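Local structure of conjugal transfer protein TRWB (Escherichia coli, 1E9R) at residues Leu243-Arg248 with Pro257-Trp262; Arg71-Thr76 with Arg280-Ile285; Arg170-Trp175 with Asp216-His221. The protein acts as a coupling protein in bacterial conjugation, forming hexamers that resemble ring helicases and F1-ATPase, and probably uses nucleotide hydrolysis to help move DNA. All coordinates share one frame; numbering follows the deposited sequence.

How the interactions relate
Interactions 1 and 2 lie in the core and pack helices against the same large mixed sheet, but on opposite faces of it. Helix 252-269 of interaction 1 leads along the chain to strand 281-285 of interaction 2. Their centres are about 16 Å apart, and they do not touch. Interaction 3 lies farther out, in a helical region that is only partly buried and reaches another subunit. It touches interaction 1, chiefly where His221 packs on Leu258 and Ala261. All three contacts are apolar. The two core contacts each set a methyl group over an aromatic face, whereas interaction 3 brings Leu218 CB to a ring edge and a proline obliquely to the same ring.

Interaction 1 of 3, residues Leu243-Arg248 with Pro257-Trp262; sequences LFITWR and PLISAW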
# COMPACT_ATOMS: atom_id res chain seq x y z
N LEU B 243 -33.75 -27.58 -1.78
CA LEU B 243 -33.34 -27.03 -3.06
C LEU B 243 -31.89 -27.38 -3.37
O LEU B 243 -30.99 -27.12 -2.57
CB LEU B 243 -33.50 -25.51 -3.04
CG LEU B 243 -33.72 -24.78 -4.36
CD1 LEU B 243 -33.66 -23.29 -4.11
CD2 LEU B 243 -32.68 -25.18 -5.38
N PHE B 244 -31.65 -27.99 -4.53
CA PHE B 244 -30.29 -28.33 -4.93
C PHE B 244 -29.88 -27.48 -6.11
O PHE B 244 -30.48 -27.59 -7.18
CB PHE B 244 -30.17 -29.79 -5.35
CG PHE B 244 -30.46 -30.75 -4.27
CD1 PHE B 244 -31.77 -31.03 -3.89
CD2 PHE B 244 -29.41 -31.41 -3.63
CE1 PHE B 244 -32.03 -31.95 -2.88
CE2 PHE B 244 -29.67 -32.34 -2.63
CZ PHE B 244 -30.98 -32.61 -2.25
N ILE B 245 -28.87 -26.64 -5.91
CA ILE B 245 -28.35 -25.78 -6.97
C ILE B 245 -27.14 -26.53 -7.51
O ILE B 245 -26.07 -26.51 -6.91
CB ILE B 245 -27.93 -24.40 -6.44
CG1 ILE B 245 -29.17 -23.65 -5.94
CG2 ILE B 245 -27.22 -23.61 -7.53
CD1 ILE B 245 -28.87 -22.34 -5.28
N THR B 246 -27.33 -27.18 -8.64
CA THR B 246 -26.28 -27.98 -9.24
C THR B 246 -25.75 -27.38 -10.53
O THR B 246 -26.31 -26.42 -11.06
CB THR B 246 -26.80 -29.39 -9.58
OG1 THR B 246 -27.81 -29.28 -10.59
CG2 THR B 246 -27.41 -30.05 -8.33
N TRP B 247 -24.65 -27.96 -11.02
CA TRP B 247 -24.03 -27.53 -12.27
C TRP B 247 -22.86 -28.47 -12.55
O TRP B 247 -22.24 -28.97 -11.61
CB TRP B 247 -23.55 -26.08 -12.17
CG TRP B 247 -22.36 -25.87 -11.28
CD1 TRP B 247 -21.04 -25.91 -11.66
CD2 TRP B 247 -22.36 -25.64 -9.87
NE1 TRP B 247 -20.23 -25.72 -10.57
CE2 TRP B 247 -21.02 -25.55 -9.46
CE3 TRP B 247 -23.38 -25.50 -8.91
CZ2 TRP B 247 -20.66 -25.32 -8.13
CZ3 TRP B 247 -23.02 -25.27 -7.59
CH2 TRP B 247 -21.67 -25.19 -7.22
N ARG B 248 -22.59 -28.73 -13.82
CA ARG B 248 -21.46 -29.60 -14.16
C ARG B 248 -20.26 -28.68 -14.08
O ARG B 248 -20.27 -27.58 -14.64
CB ARG B 248 -21.66 -30.21 -15.55
CG ARG B 248 -22.32 -31.60 -15.47
CD ARG B 248 -22.82 -32.12 -16.82
NE ARG B 248 -22.01 -31.67 -17.95
CZ ARG B 248 -20.75 -32.04 -18.20
NH1 ARG B 248 -20.12 -32.89 -17.39
NH2 ARG B 248 -20.13 -31.56 -19.28
N PRO B 257 -22.09 -16.23 -12.08
CA PRO B 257 -23.06 -15.18 -11.73
C PRO B 257 -24.50 -15.64 -11.45
O PRO B 257 -25.18 -15.07 -10.59
CB PRO B 257 -22.96 -14.21 -12.92
CG PRO B 257 -22.42 -15.03 -14.01
CD PRO B 257 -21.42 -15.92 -13.35
N LEU B 258 -24.97 -16.66 -12.16
CA LEU B 258 -26.33 -17.18 -11.96
C LEU B 258 -26.46 -17.84 -10.60
O LEU B 258 -27.39 -17.55 -9.85
CB LEU B 258 -26.70 -18.22 -13.03
CG LEU B 258 -28.17 -18.21 -13.48
CD1 LEU B 258 -28.54 -19.57 -14.07
CD2 LEU B 258 -29.09 -17.88 -12.32
N ILE B 259 -25.52 -18.74 -10.29
CA ILE B 259 -25.51 -19.44 -9.01
C ILE B 259 -25.38 -18.40 -7.89
O ILE B 259 -26.11 -18.46 -6.89
CB ILE B 259 -24.34 -20.46 -8.96
CG1 ILE B 259 -24.53 -21.53 -10.03
CG2 ILE B 259 -24.29 -21.14 -7.61
CD1 ILE B 259 -23.25 -22.29 -10.39
N SER B 260 -24.47 -17.44 -8.07
CA SER B 260 -24.31 -16.38 -7.08
C SER B 260 -25.65 -15.65 -6.92
O SER B 260 -26.03 -15.29 -5.82
CB SER B 260 -23.24 -15.37 -7.52
OG SER B 260 -21.97 -15.99 -7.60
N ALA B 261 -26.35 -15.44 -8.02
CA ALA B 261 -27.63 -14.77 -7.94
C ALA B 261 -28.60 -15.56 -7.07
O ALA B 261 -29.28 -15.01 -6.21
CB ALA B 261 -28.22 -14.60 -9.33
N TRP B 262 -28.67 -16.87 -7.30
CA TRP B 262 -29.58 -17.69 -6.53
C TRP B 262 -29.25 -17.67 -5.05
O TRP B 262 -30.13 -17.42 -4.21
CB TRP B 262 -29.59 -19.14 -7.05
CG TRP B 262 -30.33 -19.29 -8.37
CD1 TRP B 262 -31.41 -18.57 -8.80
CD2 TRP B 262 -30.03 -20.23 -9.41
NE1 TRP B 262 -31.80 -18.99 -10.04
CE2 TRP B 262 -30.97 -20.01 -10.45
CE3 TRP B 262 -29.07 -21.22 -9.58
CZ2 TRP B 262 -30.97 -20.76 -11.63
CZ3 TRP B 262 -29.06 -21.97 -10.77
CH2 TRP B 262 -30.01 -21.73 -11.78
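Ile259 of the helix lays its CD1 methyl on the indole of Trp247. This is a CH-pi contact: CD1 sits 3.8 Å from the centroid of the Trp247 six-membered ring, 27° off the ring normal. It sits over the CD2-CE3 bond, toward the rim of the face, with Ile259 CD1 3.5 Å from Trp247 CD2. The two side chains cross at about a right angle. Two residues earlier on the strand, Ile245 is gripped more fully. With CG1 beside the backbone N (chi1 -66°), the CG2 branch stands anti to that N and points at the helix, where it meets Ile259 CG2 at 3.8 Å. The same methyl reaches the edge of Trp262, 3.7 Å from CE3, while Ile245 CD1 rests on Trp262 CB. Ile245, Ile259 and Trp262 are buried and interlock through several atoms. Trp247 is partly exposed and meets the helix through one closely fitted methyl, with Val87 and Pro89 of strand 83-89 also against its side chain. Replacing the indole with an alanine is likely to leave the Ile259 methyl without its aromatic face and open a gap at this end. The strand and helix run antiparallel, as in a beta-alpha-beta crossover that continues to strand 281-285. Trp262 also meets Trp115 edge-to-face. The contact is wholly apolar, so shape fit, more than directional bonding, probably governs how the helix sits here.

Interaction 2 of 3, residues Arg71-Thr76 with Arg280-Ile285; sequences RELAYT and RLWLFI
Phe284 carries its ring from strand 281-285 to the backbone of helix 66-79, at Ala74. From CB, the side chain turns so that CG lies opposite the carbonyl carbon (chi1 -77°), which sends the ring to the helix. CE1 lies 4.1 Å from both Ala74 CA and Ala74 CB, the methyl being over the ring face. CE2, across the ring, lies 3.9 Å from Leu73 CB, which sits in the ring plane, and it also nears Ala74 N. The tip goes deepest: Phe284 CZ is 3.6 Å from Ala74 CA. The Ala74 methyl makes a CH-pi contact, 21° off the ring normal and offset toward the rim. Leu73 also reaches Trp282, its CD2 being 4.1 Å from Trp282 CH2, and these two side chains cross at about a right angle. The indole NE1 of Trp282 is hydrogen-bonded to Asp82. Helix 66-79 begins at what is probably the Walker A P-loop of this P-loop NTPase fold; here its later turns lie against the sheet. Strand 281-285 runs between parallel strands 83-89 and 309-315, whose Met84, Ile86 and Val312 flank the Phe284 ring.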
# COMPACT_ATOMS: atom_id res chain seq x y z
N ARG B 71 -21.32 -33.17 3.74
CA ARG B 71 -22.26 -34.24 3.38
C ARG B 71 -22.86 -34.84 4.66
O ARG B 71 -24.07 -35.02 4.78
CB ARG B 71 -21.54 -35.33 2.58
CG ARG B 71 -22.46 -36.14 1.67
CD ARG B 71 -21.68 -37.14 0.82
NE ARG B 71 -20.69 -36.47 -0.03
CZ ARG B 71 -19.41 -36.81 -0.08
NH1 ARG B 71 -18.96 -37.81 0.67
NH2 ARG B 71 -18.56 -36.15 -0.87
N GLU B 72 -21.99 -35.13 5.63
CA GLU B 72 -22.42 -35.67 6.90
C GLU B 72 -23.39 -34.74 7.63
O GLU B 72 -24.42 -35.17 8.16
CB GLU B 72 -21.21 -35.93 7.79
CG GLU B 72 -21.57 -36.09 9.25
CD GLU B 72 -20.38 -36.43 10.12
OE1 GLU B 72 -19.31 -36.82 9.59
OE2 GLU B 72 -20.54 -36.31 11.36
N LEU B 73 -23.05 -33.46 7.67
CA LEU B 73 -23.88 -32.48 8.33
C LEU B 73 -25.26 -32.39 7.68
O LEU B 73 -26.28 -32.35 8.37
CB LEU B 73 -23.20 -31.11 8.27
CG LEU B 73 -22.97 -30.42 9.61
CD1 LEU B 73 -22.22 -29.14 9.37
CD2 LEU B 73 -24.29 -30.14 10.29
N ALA B 74 -25.29 -32.35 6.35
CA ALA B 74 -26.54 -32.26 5.60
C ALA B 74 -27.41 -33.50 5.85
O ALA B 74 -28.62 -33.40 6.09
CB ALA B 74 -26.25 -32.11 4.11
N TYR B 75 -26.76 -34.66 5.80
CA TYR B 75 -27.43 -35.93 6.03
C TYR B 75 -28.11 -35.97 7.40
O TYR B 75 -29.31 -36.20 7.50
CB TYR B 75 -26.41 -37.06 5.93
CG TYR B 75 -26.95 -38.41 6.33
CD1 TYR B 75 -28.13 -38.90 5.77
CD2 TYR B 75 -26.28 -39.20 7.26
CE1 TYR B 75 -28.63 -40.16 6.12
CE2 TYR B 75 -26.76 -40.45 7.62
CZ TYR B 75 -27.93 -40.93 7.05
OH TYR B 75 -28.41 -42.17 7.41
N THR B 76 -27.34 -35.75 8.45
CA THR B 76 -27.88 -35.77 9.80
C THR B 76 -28.99 -34.73 9.98
O THR B 76 -29.88 -34.90 10.82
CB THR B 76 -26.76 -35.55 10.84
OG1 THR B 76 -26.14 -34.28 10.65
CG2 THR B 76 -25.72 -36.63 10.71
N ARG B 280 -36.49 -24.01 10.60
CA ARG B 280 -35.06 -24.32 10.54
C ARG B 280 -34.68 -24.51 9.07
O ARG B 280 -35.13 -25.47 8.43
CB ARG B 280 -34.73 -25.61 11.30
CG ARG B 280 -34.82 -25.54 12.81
CD ARG B 280 -33.87 -26.57 13.40
NE ARG B 280 -34.50 -27.75 13.99
CZ ARG B 280 -35.46 -28.49 13.44
NH1 ARG B 280 -35.98 -28.17 12.27
NH2 ARG B 280 -35.93 -29.55 14.08
N LEU B 281 -33.86 -23.61 8.54
CA LEU B 281 -33.43 -23.68 7.15
C LEU B 281 -31.91 -23.62 7.00
O LEU B 281 -31.27 -22.67 7.43
CB LEU B 281 -34.06 -22.53 6.35
CG LEU B 281 -34.24 -22.64 4.82
CD1 LEU B 281 -33.75 -21.35 4.18
CD2 LEU B 281 -33.48 -23.82 4.25
N TRP B 282 -31.34 -24.65 6.37
CA TRP B 282 -29.90 -24.70 6.17
C TRP B 282 -29.49 -24.18 4.80
O TRP B 282 -30.24 -24.28 3.83
CB TRP B 282 -29.37 -26.14 6.31
CG TRP B 282 -29.52 -26.72 7.68
CD1 TRP B 282 -30.64 -27.24 8.23
CD2 TRP B 282 -28.50 -26.79 8.69
NE1 TRP B 282 -30.40 -27.64 9.53
CE2 TRP B 282 -29.09 -27.37 9.83
CE3 TRP B 282 -27.15 -26.42 8.74
CZ2 TRP B 282 -28.38 -27.59 11.02
CZ3 TRP B 282 -26.44 -26.63 9.92
CH2 TRP B 282 -27.06 -27.21 11.04
N LEU B 283 -28.30 -23.60 4.74
CA LEU B 283 -27.73 -23.10 3.50
C LEU B 283 -26.33 -23.68 3.46
O LEU B 283 -25.46 -23.29 4.24
CB LEU B 283 -27.65 -21.57 3.50
CG LEU B 283 -27.68 -20.86 2.13
CD1 LEU B 283 -26.89 -19.56 2.23
CD2 LEU B 283 -27.11 -21.75 1.03
N PHE B 284 -26.11 -24.62 2.55
CA PHE B 284 -24.80 -25.24 2.40
C PHE B 284 -24.08 -24.67 1.20
O PHE B 284 -24.58 -24.78 0.08
CB PHE B 284 -24.96 -26.75 2.22
CG PHE B 284 -25.26 -27.48 3.49
CD1 PHE B 284 -26.56 -27.53 3.98
CD2 PHE B 284 -24.24 -28.07 4.23
CE1 PHE B 284 -26.84 -28.16 5.19
CE2 PHE B 284 -24.49 -28.70 5.44
CZ PHE B 284 -25.80 -28.75 5.92
N ILE B 285 -22.93 -24.05 1.44
CA ILE B 285 -22.11 -23.47 0.37
C ILE B 285 -20.81 -24.25 0.30
O ILE B 285 -19.97 -24.12 1.18
CB ILE B 285 -21.77 -22.00 0.66
CG1 ILE B 285 -23.06 -21.21 0.87
CG2 ILE B 285 -20.95 -21.42 -0.48
CD1 ILE B 285 -22.84 -19.76 1.21

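Interaction 3 of 3, residues Arg170-Trp175 with Asp216-His221; sequences RELFHW and DKLPEH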
# COMPACT_ATOMS: atom_id res chain seq x y z
N ARG B 170 -35.34 -12.37 -22.38
CA ARG B 170 -34.81 -12.18 -23.72
C ARG B 170 -34.98 -10.71 -24.11
O ARG B 170 -34.07 -10.09 -24.65
CB ARG B 170 -35.55 -13.10 -24.69
CG ARG B 170 -34.76 -13.50 -25.93
CD ARG B 170 -34.98 -14.98 -26.27
NE ARG B 170 -34.01 -15.86 -25.62
CZ ARG B 170 -34.09 -17.19 -25.58
NH1 ARG B 170 -35.12 -17.81 -26.16
NH2 ARG B 170 -33.15 -17.91 -24.98
N GLU B 171 -36.15 -10.15 -23.81
CA GLU B 171 -36.43 -8.75 -24.11
C GLU B 171 -35.53 -7.83 -23.28
O GLU B 171 -35.04 -6.81 -23.77
CB GLU B 171 -37.90 -8.41 -23.81
CG GLU B 171 -38.84 -8.57 -25.00
CD GLU B 171 -38.53 -7.60 -26.13
OE1 GLU B 171 -38.63 -6.37 -25.90
OE2 GLU B 171 -38.18 -8.07 -27.24
N LEU B 172 -35.33 -8.21 -22.02
CA LEU B 172 -34.49 -7.47 -21.10
C LEU B 172 -33.06 -7.47 -21.62
O LEU B 172 -32.38 -6.45 -21.63
CB LEU B 172 -34.53 -8.14 -19.72
CG LEU B 172 -33.72 -7.49 -18.61
CD1 LEU B 172 -34.22 -6.07 -18.34
CD2 LEU B 172 -33.86 -8.32 -17.36
N PHE B 173 -32.60 -8.63 -22.06
CA PHE B 173 -31.25 -8.74 -22.58
C PHE B 173 -31.08 -7.96 -23.88
O PHE B 173 -30.02 -7.39 -24.12
CB PHE B 173 -30.90 -10.21 -22.81
CG PHE B 173 -29.48 -10.44 -23.23
CD1 PHE B 173 -28.45 -10.39 -22.30
CD2 PHE B 173 -29.17 -10.76 -24.55
CE1 PHE B 173 -27.13 -10.66 -22.68
CE2 PHE B 173 -27.85 -11.03 -24.94
CZ PHE B 173 -26.84 -10.99 -24.01
N HIS B 174 -32.12 -7.92 -24.71
CA HIS B 174 -32.04 -7.21 -25.98
C HIS B 174 -31.83 -5.72 -25.74
O HIS B 174 -30.90 -5.10 -26.26
CB HIS B 174 -33.32 -7.40 -26.80
CG HIS B 174 -33.39 -6.51 -28.01
ND1 HIS B 174 -32.58 -6.69 -29.12
CD2 HIS B 174 -34.10 -5.38 -28.25
CE1 HIS B 174 -32.79 -5.71 -29.98
NE2 HIS B 174 -33.71 -4.90 -29.47
N TRP B 175 -32.73 -5.15 -24.97
CA TRP B 175 -32.68 -3.74 -24.66
C TRP B 175 -31.39 -3.32 -23.97
O TRP B 175 -30.75 -2.36 -24.39
CB TRP B 175 -33.87 -3.38 -23.78
CG TRP B 175 -35.14 -3.25 -24.55
CD1 TRP B 175 -36.29 -4.00 -24.42
CD2 TRP B 175 -35.38 -2.33 -25.61
NE1 TRP B 175 -37.23 -3.58 -25.33
CE2 TRP B 175 -36.70 -2.56 -26.08
CE3 TRP B 175 -34.61 -1.32 -26.22
CZ2 TRP B 175 -37.26 -1.82 -27.12
CZ3 TRP B 175 -35.17 -0.59 -27.24
CH2 TRP B 175 -36.48 -0.84 -27.69
N ASP B 216 -22.23 -9.28 -19.17
CA ASP B 216 -21.50 -10.33 -18.46
C ASP B 216 -22.38 -11.12 -17.52
O ASP B 216 -22.22 -12.33 -17.39
CB ASP B 216 -20.34 -9.74 -17.63
CG ASP B 216 -19.23 -9.16 -18.50
OD1 ASP B 216 -18.94 -9.73 -19.58
OD2 ASP B 216 -18.64 -8.13 -18.10
N LYS B 217 -23.32 -10.45 -16.87
CA LYS B 217 -24.19 -11.11 -15.91
C LYS B 217 -25.43 -11.82 -16.43
O LYS B 217 -25.73 -12.93 -15.99
CB LYS B 217 -24.61 -10.12 -14.82
CG LYS B 217 -23.47 -9.36 -14.17
CD LYS B 217 -22.42 -10.30 -13.63
CE LYS B 217 -21.16 -9.53 -13.25
NZ LYS B 217 -20.04 -10.46 -12.92
N LEU B 218 -26.13 -11.20 -17.36
CA LEU B 218 -27.37 -11.75 -17.88
C LEU B 218 -27.42 -13.01 -18.73
O LEU B 218 -28.36 -13.79 -18.61
CB LEU B 218 -28.13 -10.65 -18.61
CG LEU B 218 -28.57 -9.50 -17.71
CD1 LEU B 218 -29.33 -8.45 -18.52
CD2 LEU B 218 -29.44 -10.04 -16.60
N PRO B 219 -26.41 -13.25 -19.59
CA PRO B 219 -26.42 -14.45 -20.44
C PRO B 219 -27.14 -15.71 -19.92
O PRO B 219 -28.18 -16.10 -20.46
CB PRO B 219 -24.93 -14.67 -20.70
CG PRO B 219 -24.43 -13.25 -20.84
CD PRO B 219 -25.12 -12.55 -19.68
N GLU B 220 -26.61 -16.35 -18.88
CA GLU B 220 -27.22 -17.56 -18.33
C GLU B 220 -28.64 -17.37 -17.81
O GLU B 220 -29.41 -18.32 -17.72
CB GLU B 220 -26.34 -18.13 -17.22
CG GLU B 220 -24.97 -18.58 -17.70
CD GLU B 220 -25.04 -19.54 -18.88
OE1 GLU B 220 -25.89 -20.46 -18.86
OE2 GLU B 220 -24.24 -19.38 -19.83
N HIS B 221 -29.00 -16.14 -17.47
CA HIS B 221 -30.34 -15.85 -16.98
C HIS B 221 -31.29 -15.93 -18.17
O HIS B 221 -32.47 -16.26 -18.03
CB HIS B 221 -30.41 -14.43 -16.41
CG HIS B 221 -29.72 -14.26 -15.09
ND1 HIS B 221 -30.40 -14.30 -13.89
CD2 HIS B 221 -28.42 -14.06 -14.78
CE1 HIS B 221 -29.54 -14.13 -12.90
NE2 HIS B 221 -28.34 -13.98 -13.41
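Phe173 and Leu218 join two helical segments in the all-alpha region of this coupling protein. Helix 169-178 packs here against the junction of two helices around Leu218. The two side chains run in opposite directions and slide past one another. The Phe173 ring stands with its edge to Leu218: ring atom CD1 lies 3.7 Å from Leu218 CB, which sits near the ring plane. Phe173 CG is turned opposite the backbone N (chi1 -175°), and this carries the ring out from its helix to the chain at Leu218. Leu218, with CG opposite its own carbonyl carbon (chi1 -64°), extends to helix 169-178. Its CD1 comes only loosely to Leu172, 4.5 Å from CG. Leu172 is buried and also touches Leu154 and Leu161 of helix 141-163. Pro219 meets the ring from another direction. It crosses Phe173 at about a right angle, its CD 4.1 Å from Phe173 CE1. This side is less enclosed, since Phe173 and Pro219 are both partly exposed. Phe173 also packs on Leu192 of a neighbouring subunit, so the ring takes part in the subunit interface too. At the turn itself, the backbone is tied down: His221 N donates a hydrogen bond to Leu218 O at 2.7 Å.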